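Local coordinates for protein possible adhesin (Caldicellulosiruptor kronotskyensis, PDB 4WA0) that probably mediates attachment of the cells to cellulose as a tapirin, of which this chain is the magnesium-binding C-terminal beta-helix domain, at residues Ile344-Asp347 with Ile348-Asn351. Sequence-based numbering, arbitrary orientation.
Sequences IQQD and IESN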
# COMPACT_ATOMS: atom_id res chain seq x y z
N ILE A 344 -13.70 18.78 12.04
CA ILE A 344 -12.26 18.53 11.92
C ILE A 344 -11.84 18.47 10.44
O ILE A 344 -10.79 19.04 10.06
CB ILE A 344 -11.89 17.19 12.62
CG1 ILE A 344 -12.22 17.26 14.10
CG2 ILE A 344 -10.46 16.85 12.31
CD1 ILE A 344 -11.43 18.36 14.80
N GLN A 345 -12.67 17.89 9.58
CA GLN A 345 -12.45 17.99 8.12
C GLN A 345 -12.32 19.42 7.66
O GLN A 345 -11.39 19.81 6.92
CB GLN A 345 -13.63 17.38 7.33
CG GLN A 345 -13.91 15.88 7.41
CD GLN A 345 -15.25 15.43 6.76
OE1 GLN A 345 -15.58 15.81 5.64
NE2 GLN A 345 -16.03 14.60 7.47
N GLN A 346 -13.22 20.27 8.12
CA GLN A 346 -13.19 21.65 7.69
C GLN A 346 -11.89 22.35 8.19
O GLN A 346 -11.25 23.14 7.48
CB GLN A 346 -14.41 22.37 8.23
CG GLN A 346 -14.50 23.82 7.84
CD GLN A 346 -14.55 23.94 6.31
OE1 GLN A 346 -15.52 23.50 5.68
NE2 GLN A 346 -13.45 24.45 5.70
N ASP A 347 -11.49 22.05 9.42
CA ASP A 347 -10.30 22.68 10.04
C ASP A 347 -9.06 22.32 9.24
O ASP A 347 -8.18 23.15 9.00
CB ASP A 347 -10.11 22.18 11.46
CG ASP A 347 -9.00 22.94 12.21
OD1 ASP A 347 -9.23 24.11 12.52
OD2 ASP A 347 -7.99 22.35 12.57
N ILE A 348 -8.98 21.06 8.88
CA ILE A 348 -7.83 20.54 8.13
C ILE A 348 -7.84 21.15 6.75
O ILE A 348 -6.82 21.68 6.31
CB ILE A 348 -7.90 19.02 8.00
CG1 ILE A 348 -7.70 18.31 9.36
CG2 ILE A 348 -6.85 18.53 6.99
CD1 ILE A 348 -8.09 16.86 9.39
N GLU A 349 -9.00 21.10 6.06
CA GLU A 349 -9.16 21.79 4.75
C GLU A 349 -8.72 23.21 4.78
O GLU A 349 -8.05 23.67 3.85
CB GLU A 349 -10.61 21.65 4.21
CG GLU A 349 -10.85 20.22 3.70
CD GLU A 349 -12.29 19.70 3.71
OE1 GLU A 349 -13.25 20.42 4.04
OE2 GLU A 349 -12.47 18.48 3.39
N SER A 350 -9.04 23.93 5.84
CA SER A 350 -8.75 25.35 5.92
C SER A 350 -7.27 25.58 6.09
O SER A 350 -6.69 26.48 5.47
CB SER A 350 -9.49 26.02 7.06
OG SER A 350 -10.89 25.97 6.79
N ASN A 351 -6.65 24.78 6.94
CA ASN A 351 -5.23 24.96 7.26
C ASN A 351 -4.29 24.47 6.17
O ASN A 351 -3.13 24.85 6.15
CB ASN A 351 -4.89 24.22 8.55
CG ASN A 351 -5.36 24.95 9.77
OD1 ASN A 351 -5.22 26.14 9.89
ND2 ASN A 351 -5.95 24.22 10.71
O HOH W 1 -14.71 17.42 3.62
O HOH W 2 -6.62 25.50 13.02
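In the helix 342-352, near the C-terminus of the domain, Ile344 to Asp347 meet Ile348 to Asn351 across one helical turn. The backbone bonds are those of an alpha helix. Glu349 N gives a nearly straight one to Gln345 O (2.8 Å, 170° at the hydrogen). Ser350 N bonds Gln346 O at 2.9 Å, and Ser350 OG lies equally close to that oxygen.

Ile344 and Ile348 form the buried side. CG2 of Ile344 touches CD1 of Ile348 at 3.8 Å. Their side chains pack on strand 258-263, Ile344 on Gln258 and Val260, Ile348 on Tyr262, and Ile348 also meets Leu8.

Asp347 and Asn351 carry the polar edge. The Asp347 carboxylate and the Asn351 amide stand almost perpendicular, their planes 88° apart. One water joins them, donating to Asp347 OD1 (3.0 Å) and accepting from Asn351 ND2 (2.7 Å). Tyr262 OH bonds both Asp347 OD2 and Asn351 ND2, and Thr249 OG1 also bonds OD2. In Asp347, chi1 of -172° sets CG beside the carbonyl carbon, near the Asn351 amide.

A second water donates to Gln345 OE1 (2.7 Å) and Glu349 OE2 (2.5 Å), while Gln345 NE2 is tied to Pro340 O.

The helix lies against strand 258-263 of the beta-helix domain through the isoleucines, with Asp347 and Asn351 as a polar flank also tied to the strands. Gln346 and Ser350 are on the exposed side. This i to i+4 pattern is that of an amphipathic alpha helix.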